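Local coordinates for acRAF (Thiomonas intermedia, PDB 4LOW), which is a pterin dehydratase-like protein that acts as a RuBisCO assembly factor in the alpha-carboxysome, at residues L18-F24 with T56-L62. Sequence-based numbering, arbitrary orientation.
Sequences LFKRFAF and TYVNITL. With FMT (formic acid), chain C.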
loop_
_atom_site.group_PDB
_atom_site.type_symbol
_atom_site.label_atom_id
_atom_site.label_comp_id
_atom_site.label_asym_id
_atom_site.label_seq_id
_atom_site.Cartn_x
_atom_site.Cartn_y
_atom_site.Cartn_z
ATOM N N LEU A 18 -8.489 13.790 0.274
ATOM C CA LEU A 18 -9.527 12.967 0.893
ATOM C C LEU A 18 -8.796 11.758 1.494
ATOM O O LEU A 18 -7.961 11.146 0.823
ATOM C CB LEU A 18 -10.548 12.444 -0.101
ATOM C CG LEU A 18 -11.487 13.498 -0.661
ATOM C CD1 LEU A 18 -12.316 12.906 -1.779
ATOM C CD2 LEU A 18 -12.372 14.122 0.464
ATOM N N PHE A 19 -9.123 11.386 2.741
ATOM C CA PHE A 19 -8.429 10.305 3.417
ATOM C C PHE A 19 -9.477 9.328 3.951
ATOM O O PHE A 19 -10.478 9.764 4.552
ATOM C CB PHE A 19 -7.582 10.865 4.592
ATOM C CG PHE A 19 -7.068 9.772 5.509
ATOM C CD1 PHE A 19 -5.907 9.079 5.195
ATOM C CD2 PHE A 19 -7.785 9.395 6.638
ATOM C CE1 PHE A 19 -5.521 7.980 5.950
ATOM C CE2 PHE A 19 -7.422 8.262 7.352
ATOM C CZ PHE A 19 -6.300 7.566 7.003
ATOM N N LYS A 20 -9.217 8.007 3.851
ATOM C CA LYS A 20 -10.090 7.083 4.549
ATOM C C LYS A 20 -9.331 5.829 4.882
ATOM O O LYS A 20 -8.541 5.321 4.090
ATOM C CB LYS A 20 -11.327 6.728 3.707
ATOM C CG LYS A 20 -12.357 5.877 4.444
ATOM C CD LYS A 20 -13.669 5.861 3.659
ATOM C CE LYS A 20 -14.613 4.840 4.213
ATOM N NZ LYS A 20 -15.908 4.892 3.450
ATOM N N ARG A 21 -9.629 5.285 6.059
ATOM C CA ARG A 21 -9.104 3.986 6.510
ATOM C C ARG A 21 -10.176 2.918 6.408
ATOM O O ARG A 21 -11.323 3.118 6.859
ATOM C CB ARG A 21 -8.642 4.120 7.958
ATOM C CG ARG A 21 -8.181 2.817 8.618
ATOM C CD ARG A 21 -7.839 3.057 10.088
ATOM N NE ARG A 21 -7.174 1.896 10.718
ATOM C CZ ARG A 21 -5.867 1.696 10.699
ATOM N NH1 ARG A 21 -5.070 2.538 10.040
ATOM N NH2 ARG A 21 -5.341 0.670 11.362
ATOM N N PHE A 22 -9.825 1.805 5.834
ATOM C CA PHE A 22 -10.704 0.649 5.724
ATOM C C PHE A 22 -10.100 -0.462 6.538
ATOM O O PHE A 22 -8.936 -0.788 6.330
ATOM C CB PHE A 22 -10.773 0.219 4.253
ATOM C CG PHE A 22 -11.450 1.219 3.341
ATOM C CD1 PHE A 22 -10.752 2.309 2.829
ATOM C CD2 PHE A 22 -12.800 1.108 3.049
ATOM C CE1 PHE A 22 -11.402 3.250 2.006
ATOM C CE2 PHE A 22 -13.433 2.032 2.206
ATOM C CZ PHE A 22 -12.736 3.092 1.711
ATOM N N ALA A 23 -10.864 -1.133 7.379
ATOM C CA ALA A 23 -10.340 -2.256 8.165
ATOM C C ALA A 23 -11.134 -3.510 7.818
ATOM O O ALA A 23 -12.334 -3.446 7.508
ATOM C CB ALA A 23 -10.442 -1.942 9.656
ATOM N N PHE A 24 -10.455 -4.657 7.842
ATOM C CA PHE A 24 -11.019 -5.928 7.415
ATOM C C PHE A 24 -10.773 -6.999 8.460
ATOM O O PHE A 24 -9.860 -6.880 9.261
ATOM C CB PHE A 24 -10.409 -6.345 6.065
ATOM C CG PHE A 24 -10.655 -5.318 4.985
ATOM C CD1 PHE A 24 -11.844 -5.301 4.266
ATOM C CD2 PHE A 24 -9.730 -4.334 4.732
ATOM C CE1 PHE A 24 -12.078 -4.314 3.290
ATOM C CE2 PHE A 24 -9.966 -3.351 3.757
ATOM C CZ PHE A 24 -11.143 -3.348 3.063
ATOM N N THR A 56 -4.562 -6.112 7.877
ATOM C CA THR A 56 -5.999 -5.994 8.201
ATOM C C THR A 56 -6.543 -4.598 7.967
ATOM O O THR A 56 -7.686 -4.315 8.333
ATOM C CB THR A 56 -6.302 -6.453 9.638
ATOM O OG1 THR A 56 -5.573 -5.618 10.533
ATOM C CG2 THR A 56 -5.966 -7.910 9.874
ATOM N N TYR A 57 -5.807 -3.727 7.258
ATOM C CA TYR A 57 -6.308 -2.384 7.049
ATOM C C TYR A 57 -5.625 -1.747 5.864
ATOM O O TYR A 57 -4.484 -2.133 5.504
ATOM C CB TYR A 57 -6.119 -1.481 8.319
ATOM C CG TYR A 57 -4.715 -1.471 8.845
ATOM C CD1 TYR A 57 -3.746 -0.647 8.275
ATOM C CD2 TYR A 57 -4.315 -2.355 9.847
ATOM C CE1 TYR A 57 -2.426 -0.682 8.705
ATOM C CE2 TYR A 57 -2.985 -2.402 10.277
ATOM C CZ TYR A 57 -2.051 -1.567 9.690
ATOM O OH TYR A 57 -0.758 -1.627 10.161
ATOM N N VAL A 58 -6.293 -0.759 5.285
ATOM C CA VAL A 58 -5.778 -0.033 4.131
ATOM C C VAL A 58 -6.174 1.421 4.299
ATOM O O VAL A 58 -7.364 1.727 4.472
ATOM C CB VAL A 58 -6.397 -0.576 2.812
ATOM C CG1 VAL A 58 -5.860 0.217 1.614
ATOM C CG2 VAL A 58 -6.145 -2.066 2.633
ATOM N N ASN A 59 -5.200 2.322 4.260
ATOM C CA ASN A 59 -5.413 3.752 4.373
ATOM C C ASN A 59 -5.200 4.387 3.007
ATOM O O ASN A 59 -4.129 4.206 2.412
ATOM C CB ASN A 59 -4.374 4.329 5.320
ATOM C CG ASN A 59 -4.433 3.727 6.702
ATOM O OD1 ASN A 59 -5.390 3.929 7.463
ATOM N ND2 ASN A 59 -3.366 3.014 7.087
ATOM N N ILE A 60 -6.185 5.101 2.481
ATOM C CA ILE A 60 -6.076 5.663 1.146
ATOM C C ILE A 60 -6.144 7.171 1.186
ATOM O O ILE A 60 -6.988 7.752 1.869
ATOM C CB ILE A 60 -7.237 5.110 0.304
ATOM C CG1 ILE A 60 -7.184 3.571 0.296
ATOM C CG2 ILE A 60 -7.191 5.688 -1.135
ATOM C CD1 ILE A 60 -8.352 2.917 -0.353
ATOM N N THR A 61 -5.257 7.820 0.420
ATOM C CA THR A 61 -5.216 9.264 0.311
ATOM C C THR A 61 -5.428 9.654 -1.130
ATOM O O THR A 61 -4.692 9.171 -1.996
ATOM C CB THR A 61 -3.844 9.780 0.777
ATOM O OG1 THR A 61 -3.636 9.326 2.102
ATOM C CG2 THR A 61 -3.774 11.290 0.765
ATOM N N LEU A 62 -6.409 10.530 -1.406
ATOM C CA LEU A 62 -6.677 10.973 -2.766
ATOM C C LEU A 62 -6.336 12.442 -2.831
ATOM O O LEU A 62 -6.718 13.202 -1.943
ATOM C CB LEU A 62 -8.169 10.805 -3.118
ATOM C CG LEU A 62 -8.748 9.430 -2.891
ATOM C CD1 LEU A 62 -10.254 9.389 -3.206
ATOM C CD2 LEU A 62 -7.998 8.331 -3.655
HETATM C C FMT C . -11.425 8.004 8.161
HETATM O O1 FMT C . -11.204 6.773 7.979
HETATM O O2 FMT C . -12.297 8.619 7.323
#
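Leu18 and Leu62 open a run of paired backbone bonds that continues through Lys20 with Ile60 and Phe22 with Val58, before a last bond from Phe24 N to Thr56 O, 2.8 Å. The two strands run antiparallel, 166° between their directions. Arg21 N gives a straight bond to O1 of a formate, 2.9 Å, probably from the crystallisation liquor.

On the face of Phe19, Arg21 and Tyr57, the polar contacts centre on Arg21. Its chain, CG anti to the backbone N (chi1 175°) and extended from CG to NE, carries the guanidinium over the neighbouring strand 57-62, where NH1 gives a bent bond to a lone pair of Asn59 OD1, 2.9 Å. The same group lies flat over the Tyr57 ring as an off-centre cation-pi stack, NH2 3.4 Å from Tyr57 CG. Beside Asn59, the Phe19 ring brings CE1 to 3.9 Å from Asn59 CB and turns an edge to Thr61 OG1. With an alanine at Phe19, losing this ring is likely to open a gap beside both residues.

On the other face, under the helices, Phe22 CE1 meets Ile60 CD1; past the strand end Phe24 CE2 packs against Val58 CG2. The pair centres the four-stranded antiparallel sheet backed by two helices, the pterin-4a-carbinolamine dehydratase fold.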